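Local structure of nucleoside-triphosphatase THEP1 (Aquifex aeolicus, 1YE8) at residues 82-94 / 117-131. The protein hydrolyses nucleoside triphosphates (ATP, GTP, CTP, TTP and UTP) to the diphosphate and phosphate, and has no kinase activity. Numbering follows the deposited sequence.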
ATOM      1  N   GLU A  82       7.598   9.216  -8.799  1.00 11.53           N
ATOM      2  CA  GLU A  82       7.010  10.491  -9.195  1.00 12.54           C
ATOM      3  C   GLU A  82       5.691  10.740  -8.469  1.00 11.90           C
ATOM      4  O   GLU A  82       5.394  11.874  -8.083  1.00 12.81           O
ATOM      5  CB  GLU A  82       6.786  10.509 -10.710  1.00 13.62           C
ATOM      6  CG  GLU A  82       6.411  11.868 -11.271  1.00 17.84           C
ATOM      7  CD  GLU A  82       6.234  11.849 -12.775  1.00 22.43           C
ATOM      8  OE1 GLU A  82       6.916  11.043 -13.446  1.00 23.95           O
ATOM      9  OE2 GLU A  82       5.407  12.647 -13.278  1.00 25.48           O
ATOM     10  N   LEU A  83       4.896   9.682  -8.294  1.00 10.74           N
ATOM     11  CA  LEU A  83       3.602   9.787  -7.628  1.00 10.86           C
ATOM     12  C   LEU A  83       3.664   9.318  -6.179  1.00  9.49           C
ATOM     13  O   LEU A  83       3.067   9.946  -5.313  1.00 10.36           O
ATOM     14  CB  LEU A  83       2.523   8.999  -8.397  1.00 11.04           C
ATOM     15  CG  LEU A  83       1.842   9.753  -9.538  1.00 12.09           C
ATOM     16  CD1 LEU A  83       2.826  10.137 -10.643  1.00 14.89           C
ATOM     17  CD2 LEU A  83       0.697   8.916 -10.076  1.00 12.56           C
ATOM     18  N   ALA A  84       4.397   8.240  -5.909  1.00  9.08           N
ATOM     19  CA  ALA A  84       4.383   7.635  -4.569  1.00  8.99           C
ATOM     20  C   ALA A  84       5.026   8.522  -3.516  1.00  8.90           C
ATOM     21  O   ALA A  84       4.513   8.641  -2.410  1.00  9.06           O
ATOM     22  CB  ALA A  84       5.062   6.272  -4.570  1.00  9.70           C
ATOM     23  N   ILE A  85       6.169   9.119  -3.837  1.00  8.94           N
ATOM     24  CA  ILE A  85       6.933   9.793  -2.789  1.00  9.75           C
ATOM     25  C   ILE A  85       6.241  11.072  -2.297  1.00  9.70           C
ATOM     26  O   ILE A  85       6.053  11.237  -1.081  1.00 10.19           O
ATOM     27  CB  ILE A  85       8.416   9.997  -3.195  1.00  9.95           C
ATOM     28  CG1 ILE A  85       9.062   8.640  -3.531  1.00 10.62           C
ATOM     29  CG2 ILE A  85       9.178  10.715  -2.063  1.00 11.04           C
ATOM     30  CD1 ILE A  85       9.039   7.586  -2.398  1.00 12.27           C
ATOM     31  N   PRO A  86       5.828  11.974  -3.192  1.00  9.82           N
ATOM     32  CA  PRO A  86       5.198  13.192  -2.684  1.00 10.39           C
ATOM     33  C   PRO A  86       3.891  12.909  -1.943  1.00  9.47           C
ATOM     34  O   PRO A  86       3.649  13.559  -0.923  1.00  9.71           O
ATOM     35  CB  PRO A  86       5.006  14.070  -3.926  1.00 11.56           C
ATOM     36  CG  PRO A  86       5.250  13.202  -5.087  1.00 12.03           C
ATOM     37  CD  PRO A  86       6.054  12.027  -4.653  1.00 10.44           C
ATOM     38  N   ILE A  87       3.073  11.964  -2.400  1.00  9.26           N
ATOM     39  CA  ILE A  87       1.829  11.724  -1.672  1.00  9.32           C
ATOM     40  C   ILE A  87       2.084  11.090  -0.297  1.00  8.98           C
ATOM     41  O   ILE A  87       1.396  11.429   0.668  1.00  9.22           O
ATOM     42  CB  ILE A  87       0.782  10.938  -2.515  1.00  9.09           C
ATOM     43  CG1 ILE A  87      -0.613  11.084  -1.893  1.00  9.45           C
ATOM     44  CG2 ILE A  87       1.124   9.466  -2.632  1.00 10.18           C
ATOM     45  CD1 ILE A  87      -1.225  12.488  -2.053  1.00 11.34           C
ATOM     46  N   LEU A  88       3.096  10.229  -0.181  1.00  9.05           N
ATOM     47  CA  LEU A  88       3.405   9.660   1.136  1.00  9.27           C
ATOM     48  C   LEU A  88       4.063  10.672   2.061  1.00  9.02           C
ATOM     49  O   LEU A  88       3.810  10.652   3.263  1.00  9.44           O
ATOM     50  CB  LEU A  88       4.246   8.386   1.025  1.00 10.22           C
ATOM     51  CG  LEU A  88       3.523   7.136   0.503  1.00 12.74           C
ATOM     52  CD1 LEU A  88       4.376   5.896   0.741  1.00 14.37           C
ATOM     53  CD2 LEU A  88       2.128   6.927   1.103  1.00 12.96           C
ATOM     54  N   GLU A  89       4.904  11.559   1.525  1.00  9.38           N
ATOM     55  CA  GLU A  89       5.505  12.595   2.373  1.00  9.87           C
ATOM     56  C   GLU A  89       4.416  13.517   2.926  1.00  9.41           C
ATOM     57  O   GLU A  89       4.431  13.892   4.103  1.00 10.45           O
ATOM     58  CB  GLU A  89       6.558  13.411   1.613  1.00 10.87           C
ATOM     59  CG  GLU A  89       7.779  12.597   1.200  1.00 13.20           C
ATOM     60  CD  GLU A  89       8.859  12.466   2.257  1.00 16.64           C
ATOM     61  OE1 GLU A  89       8.617  12.788   3.433  1.00 18.58           O
ATOM     62  OE2 GLU A  89       9.975  11.999   1.907  1.00 19.09           O
ATOM     63  N   ARG A  90       3.460  13.883   2.069  1.00  9.65           N
ATOM     64  CA  ARG A  90       2.303  14.664   2.509  1.00 10.22           C
ATOM     65  C   ARG A  90       1.477  13.895   3.545  1.00  9.83           C
ATOM     66  O   ARG A  90       1.128  14.437   4.600  1.00  9.98           O
ATOM     67  CB  ARG A  90       1.419  15.037   1.318  1.00 10.56           C
ATOM     68  CG  ARG A  90       0.125  15.688   1.711  1.00 11.34           C
ATOM     69  CD  ARG A  90      -0.808  16.004   0.559  1.00 13.86           C
ATOM     70  NE  ARG A  90      -2.136  16.143   1.119  1.00 14.50           N
ATOM     71  CZ  ARG A  90      -3.261  16.015   0.463  1.00 13.25           C
ATOM     72  NH1 ARG A  90      -3.262  15.792  -0.858  1.00 13.46           N
ATOM     73  NH2 ARG A  90      -4.396  16.126   1.144  1.00 15.71           N
ATOM     74  N   ALA A  91       1.174  12.632   3.242  1.00  9.69           N
ATOM     75  CA  ALA A  91       0.375  11.811   4.157  1.00  9.46           C
ATOM     76  C   ALA A  91       1.012  11.742   5.544  1.00  9.49           C
ATOM     77  O   ALA A  91       0.329  11.901   6.541  1.00 10.36           O
ATOM     78  CB  ALA A  91       0.177  10.416   3.598  1.00  9.72           C
ATOM     79  N   TYR A  92       2.333  11.561   5.589  1.00  9.45           N
ATOM     80  CA  TYR A  92       3.067  11.454   6.850  1.00 10.10           C
ATOM     81  C   TYR A  92       3.044  12.791   7.603  1.00 10.84           C
ATOM     82  O   TYR A  92       2.760  12.811   8.815  1.00 10.90           O
ATOM     83  CB  TYR A  92       4.488  10.952   6.557  1.00 10.52           C
ATOM     84  CG  TYR A  92       5.307  10.591   7.777  1.00 10.93           C
ATOM     85  CD1 TYR A  92       4.727   9.949   8.876  1.00 11.27           C
ATOM     86  CD2 TYR A  92       6.673  10.866   7.821  1.00 11.71           C
ATOM     87  CE1 TYR A  92       5.477   9.602   9.989  1.00 13.24           C
ATOM     88  CE2 TYR A  92       7.430  10.514   8.928  1.00 14.47           C
ATOM     89  CZ  TYR A  92       6.821   9.895  10.002  1.00 14.74           C
ATOM     90  OH  TYR A  92       7.576   9.554  11.099  1.00 16.87           O
ATOM     91  N   ARG A  93       3.296  13.906   6.908  1.00 10.86           N
ATOM     92  CA  ARG A  93       3.208  15.205   7.596  1.00 11.30           C
ATOM     93  C   ARG A  93       1.819  15.417   8.180  1.00 11.56           C
ATOM     94  O   ARG A  93       1.672  15.854   9.325  1.00 12.55           O
ATOM     95  CB  ARG A  93       3.509  16.383   6.671  1.00 11.31           C
ATOM     96  CG  ARG A  93       4.963  16.596   6.349  1.00 11.71           C
ATOM     97  CD  ARG A  93       5.208  17.881   5.566  1.00 12.44           C
ATOM     98  NE  ARG A  93       4.486  17.866   4.295  1.00 12.43           N
ATOM     99  CZ  ARG A  93       4.985  17.422   3.144  1.00 12.36           C
ATOM    100  NH1 ARG A  93       6.228  16.953   3.080  1.00 13.68           N
ATOM    101  NH2 ARG A  93       4.227  17.440   2.057  1.00 12.37           N
ATOM    102  N   GLU A  94       0.791  15.149   7.385  1.00 11.60           N
ATOM    103  CA  GLU A  94      -0.570  15.429   7.837  1.00 12.24           C
ATOM    104  C   GLU A  94      -0.987  14.491   8.961  1.00 12.38           C
ATOM    105  O   GLU A  94      -1.629  14.923   9.917  1.00 13.81           O
ATOM    106  CB  GLU A  94      -1.560  15.350   6.689  1.00 12.83           C
ATOM    107  CG  GLU A  94      -1.456  16.475   5.681  1.00 15.06           C
ATOM    108  CD  GLU A  94      -2.727  16.608   4.885  1.00 17.50           C
ATOM    109  OE1 GLU A  94      -3.817  16.580   5.501  1.00 21.32           O
ATOM    110  OE2 GLU A  94      -2.652  16.693   3.657  1.00 18.25           O
ATOM    111  N   LYS A 117      14.006   5.218  -1.998  1.00 12.07           N
ATOM    112  CA  LYS A 117      13.252   6.275  -1.358  1.00 12.03           C
ATOM    113  C   LYS A 117      11.978   5.714  -0.712  1.00 11.03           C
ATOM    114  O   LYS A 117      11.626   6.087   0.409  1.00 11.29           O
ATOM    115  CB  LYS A 117      12.878   7.373  -2.361  1.00 12.62           C
ATOM    116  CG  LYS A 117      14.050   8.222  -2.833  1.00 15.96           C
ATOM    117  CD  LYS A 117      13.562   9.234  -3.848  1.00 20.90           C
ATOM    118  CE  LYS A 117      14.694   9.972  -4.536  1.00 24.32           C
ATOM    119  NZ  LYS A 117      14.145  10.992  -5.477  1.00 26.61           N
ATOM    120  N   PHE A 118      11.299   4.809  -1.417  1.00 10.43           N
ATOM    121  CA  PHE A 118      10.097   4.182  -0.883  1.00  9.96           C
ATOM    122  C   PHE A 118      10.427   3.311   0.333  1.00  9.98           C
ATOM    123  O   PHE A 118       9.732   3.384   1.345  1.00  9.66           O
ATOM    124  CB  PHE A 118       9.419   3.358  -1.972  1.00  9.48           C
ATOM    125  CG  PHE A 118       8.147   2.663  -1.535  1.00  9.21           C
ATOM    126  CD1 PHE A 118       6.981   3.381  -1.235  1.00  9.52           C
ATOM    127  CD2 PHE A 118       8.120   1.275  -1.458  1.00  8.98           C
ATOM    128  CE1 PHE A 118       5.789   2.720  -0.863  1.00  8.96           C
ATOM    129  CE2 PHE A 118       6.940   0.609  -1.082  1.00  9.82           C
ATOM    130  CZ  PHE A 118       5.780   1.329  -0.781  1.00  9.56           C
ATOM    131  N   ARG A 119      11.457   2.481   0.230  1.00 10.84           N
ATOM    132  CA  ARG A 119      11.842   1.653   1.383  1.00 10.99           C
ATOM    133  C   ARG A 119      12.093   2.492   2.639  1.00 11.28           C
ATOM    134  O   ARG A 119      11.595   2.176   3.730  1.00 11.74           O
ATOM    135  CB  ARG A 119      13.093   0.828   1.084  1.00 11.73           C
ATOM    136  CG  ARG A 119      12.936  -0.201  -0.014  1.00 12.79           C
ATOM    137  CD  ARG A 119      14.069  -1.209  -0.095  1.00 14.40           C
ATOM    138  NE  ARG A 119      15.396  -0.623  -0.281  1.00 15.73           N
ATOM    139  CZ  ARG A 119      15.964  -0.356  -1.448  1.00 15.80           C
ATOM    140  NH1 ARG A 119      15.310  -0.568  -2.577  1.00 15.73           N
ATOM    141  NH2 ARG A 119      17.203   0.131  -1.496  1.00 18.18           N
ATOM    142  N   ASP A 120      12.854   3.571   2.487  1.00 11.62           N
ATOM    143  CA  ASP A 120      13.234   4.391   3.633  1.00 12.53           C
ATOM    144  C   ASP A 120      12.010   5.086   4.228  1.00 11.98           C
ATOM    145  O   ASP A 120      11.854   5.158   5.446  1.00 13.08           O
ATOM    146  CB  ASP A 120      14.308   5.412   3.246  1.00 14.06           C
ATOM    147  CG  ASP A 120      15.630   4.766   2.841  1.00 15.98           C
ATOM    148  OD1 ASP A 120      15.874   3.585   3.181  1.00 17.59           O
ATOM    149  OD2 ASP A 120      16.470   5.367   2.147  1.00 19.32           O
ATOM    150  N   LEU A 121      11.153   5.628   3.370  1.00 11.63           N
ATOM    151  CA  LEU A 121       9.967   6.313   3.846  1.00 11.62           C
ATOM    152  C   LEU A 121       8.959   5.333   4.490  1.00 11.43           C
ATOM    153  O   LEU A 121       8.370   5.635   5.534  1.00 11.91           O
ATOM    154  CB  LEU A 121       9.336   7.109   2.697  1.00 12.74           C
ATOM    155  CG  LEU A 121       8.130   7.978   3.025  1.00 13.29           C
ATOM    156  CD1 LEU A 121       8.371   8.924   4.174  1.00 14.60           C
ATOM    157  CD2 LEU A 121       7.784   8.766   1.777  1.00 13.92           C
ATOM    158  N   VAL A 122       8.789   4.155   3.891  1.00 11.25           N
ATOM    159  CA  VAL A 122       7.967   3.113   4.512  1.00 12.17           C
ATOM    160  C   VAL A 122       8.475   2.734   5.905  1.00 12.26           C
ATOM    161  O   VAL A 122       7.677   2.635   6.833  1.00 12.71           O
ATOM    162  CB  VAL A 122       7.841   1.874   3.603  1.00 12.17           C
ATOM    163  CG1 VAL A 122       7.352   0.622   4.367  1.00 13.50           C
ATOM    164  CG2 VAL A 122       6.929   2.198   2.437  1.00 12.68           C
ATOM    165  N   ARG A 123       9.785   2.538   6.050  1.00 13.25           N
ATOM    166  CA  ARG A 123      10.344   2.212   7.368  1.00 13.93           C
ATOM    167  C   ARG A 123      10.062   3.314   8.388  1.00 14.14           C
ATOM    168  O   ARG A 123       9.682   3.036   9.526  1.00 15.20           O
ATOM    169  CB  ARG A 123      11.841   1.929   7.287  1.00 14.86           C
ATOM    170  CG  ARG A 123      12.177   0.544   6.836  1.00 14.99           C
ATOM    171  CD  ARG A 123      13.483   0.033   7.407  1.00 15.99           C
ATOM    172  NE  ARG A 123      13.731  -1.276   6.852  1.00 15.98           N
ATOM    173  CZ  ARG A 123      14.332  -1.487   5.704  1.00 18.17           C
ATOM    174  NH1 ARG A 123      14.770  -0.465   4.969  1.00 19.29           N
ATOM    175  NH2 ARG A 123      14.493  -2.732   5.283  1.00 21.18           N
ATOM    176  N   GLN A 124      10.221   4.569   7.976  1.00 13.90           N
ATOM    177  CA  GLN A 124       9.962   5.690   8.865  1.00 14.54           C
ATOM    178  C   GLN A 124       8.503   5.683   9.300  1.00 13.60           C
ATOM    179  O   GLN A 124       8.199   5.802  10.481  1.00 14.97           O
ATOM    180  CB  GLN A 124      10.327   7.009   8.183  1.00 15.86           C
ATOM    181  CG  GLN A 124      10.456   8.172   9.155  1.00 19.53           C
ATOM    182  CD  GLN A 124      10.997   9.440   8.527  1.00 23.49           C
ATOM    183  OE1 GLN A 124      11.299  10.402   9.245  1.00 26.78           O
ATOM    184  NE2 GLN A 124      11.117   9.461   7.201  1.00 24.36           N
ATOM    185  N   ILE A 125       7.586   5.524   8.346  1.00 12.83           N
ATOM    186  CA  ILE A 125       6.164   5.571   8.648  1.00 12.21           C
ATOM    187  C   ILE A 125       5.701   4.392   9.508  1.00 11.48           C
ATOM    188  O   ILE A 125       5.013   4.568  10.522  1.00 11.66           O
ATOM    189  CB  ILE A 125       5.338   5.624   7.321  1.00 12.04           C
ATOM    190  CG1 ILE A 125       5.511   6.990   6.621  1.00 12.12           C
ATOM    191  CG2 ILE A 125       3.880   5.268   7.577  1.00 12.65           C
ATOM    192  CD1 ILE A 125       5.048   6.990   5.160  1.00 11.98           C
HETATM  193  N   MSE A 126       6.102   3.187   9.125  1.00 11.51           N
HETATM  194  CA  MSE A 126       5.592   1.989   9.774  1.00 11.76           C
HETATM  195  C   MSE A 126       6.046   1.841  11.224  1.00 12.48           C
HETATM  196  O   MSE A 126       5.327   1.269  12.036  1.00 12.79           O
HETATM  197  CB  MSE A 126       5.944   0.757   8.947  1.00 12.15           C
HETATM  198  CG  MSE A 126       5.326   0.812   7.512  1.00 14.05           C
HETATM  199 SE   MSE A 126       3.375   1.062   7.423  1.00 21.75          SE
HETATM  200  CE  MSE A 126       3.122  -0.431   8.301  1.00 16.48           C
ATOM    201  N   HIS A 127       7.206   2.410  11.547  1.00 12.90           N
ATOM    202  CA  HIS A 127       7.740   2.306  12.894  1.00 13.73           C
ATOM    203  C   HIS A 127       7.429   3.536  13.738  1.00 14.98           C
ATOM    204  O   HIS A 127       7.853   3.610  14.902  1.00 16.45           O
ATOM    205  CB  HIS A 127       9.237   1.997  12.839  1.00 13.54           C
ATOM    206  CG  HIS A 127       9.547   0.675  12.213  1.00 13.16           C
ATOM    207  ND1 HIS A 127       9.267  -0.527  12.831  1.00 13.33           N
ATOM    208  CD2 HIS A 127      10.089   0.362  11.012  1.00 14.12           C
ATOM    209  CE1 HIS A 127       9.639  -1.518  12.044  1.00 13.39           C
ATOM    210  NE2 HIS A 127      10.141  -1.009  10.934  1.00 14.23           N
ATOM    211  N   ASP A 128       6.687   4.488  13.176  1.00 15.33           N
ATOM    212  CA  ASP A 128       6.288   5.677  13.914  1.00 16.51           C
ATOM    213  C   ASP A 128       4.970   5.368  14.618  1.00 18.34           C
ATOM    214  O   ASP A 128       3.939   5.206  13.961  1.00 17.52           O
ATOM    215  CB  ASP A 128       6.131   6.871  12.970  1.00 16.57           C
ATOM    216  CG  ASP A 128       5.897   8.179  13.702  1.00 16.98           C
ATOM    217  OD1 ASP A 128       5.325   8.164  14.822  1.00 19.83           O
ATOM    218  OD2 ASP A 128       6.232   9.273  13.217  1.00 17.20           O
ATOM    219  N   PRO A 129       4.984   5.296  15.950  1.00 20.02           N
ATOM    220  CA  PRO A 129       3.767   4.967  16.706  1.00 20.70           C
ATOM    221  C   PRO A 129       2.657   6.006  16.554  1.00 21.18           C
ATOM    222  O   PRO A 129       1.499   5.664  16.824  1.00 22.38           O
ATOM    223  CB  PRO A 129       4.250   4.978  18.164  1.00 21.10           C
ATOM    224  CG  PRO A 129       5.461   5.841  18.160  1.00 21.69           C
ATOM    225  CD  PRO A 129       6.135   5.552  16.834  1.00 20.72           C
ATOM    226  N   ASN A 130       2.996   7.228  16.136  1.00 21.01           N
ATOM    227  CA  ASN A 130       2.071   8.364  16.162  1.00 21.24           C
ATOM    228  C   ASN A 130       1.220   8.561  14.916  1.00 19.70           C
ATOM    229  O   ASN A 130       0.572   9.602  14.773  1.00 20.82           O
ATOM    230  CB  ASN A 130       2.820   9.678  16.439  1.00 22.48           C
ATOM    231  CG  ASN A 130       3.708   9.608  17.678  1.00 25.41           C
ATOM    232  OD1 ASN A 130       3.268   9.189  18.757  1.00 28.66           O
ATOM    233  ND2 ASN A 130       4.971  10.015  17.525  1.00 28.17           N
ATOM    234  N   VAL A 131       1.224   7.587  14.004  1.00 17.06           N
ATOM    235  CA  VAL A 131       0.433   7.700  12.785  1.00 15.09           C
ATOM    236  C   VAL A 131      -0.362   6.436  12.525  1.00 13.65           C
ATOM    237  O   VAL A 131       0.097   5.332  12.852  1.00 14.21           O
ATOM    238  CB  VAL A 131       1.296   8.038  11.527  1.00 14.20           C
ATOM    239  CG1 VAL A 131       2.021   9.373  11.675  1.00 15.00           C
ATOM    240  CG2 VAL A 131       2.296   6.917  11.146  1.00 12.38           C
TER
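Y92 and D128 reach each other because both side chains leave their backbones with CG opposite the main-chain N (chi1 -171° for Y92). The Y92 hydroxyl gives a short hydrogen bond, OH to D128 OD2 2.5 Å, and uses the anti lone pair of that oxygen. The ring and carboxylate planes stand nearly perpendicular, at 86°. D128 OD1 takes the backbone N of N130 at 2.8 Å, an Asx turn that holds the carboxylate from its other oxygen. I125 CG1 lies over one face of the Y92 ring, 4.0 Å from its centroid, a CH-pi contact. V131 CG1 packs at the ring edge, 3.9 Å from Y92 CE1. The Q124 and Y92 side chains cross at about a right angle, with Q124 CG and CD close to Y92 CE2. An alanine in place of Y92 would probably leave D128 OD2 without this donor and open a gap beside I125 and V131. The two helices run nearly parallel, 21° apart, in the RecA-like P-loop NTPase fold. They lie side by side against the parallel sheet, with strand 102-105 between them in the chain. Further along, L121 CD2 sits against L88 CB at 3.6 Å and also touches the CG of E89. L88 CD1 meets the edge of the F118 ring, 3.8 Å from CE1. F80 makes an edge-to-face pair with F118. At the N-terminal end of the contact I85 CD1 packs against K117 CB, 3.8 Å away.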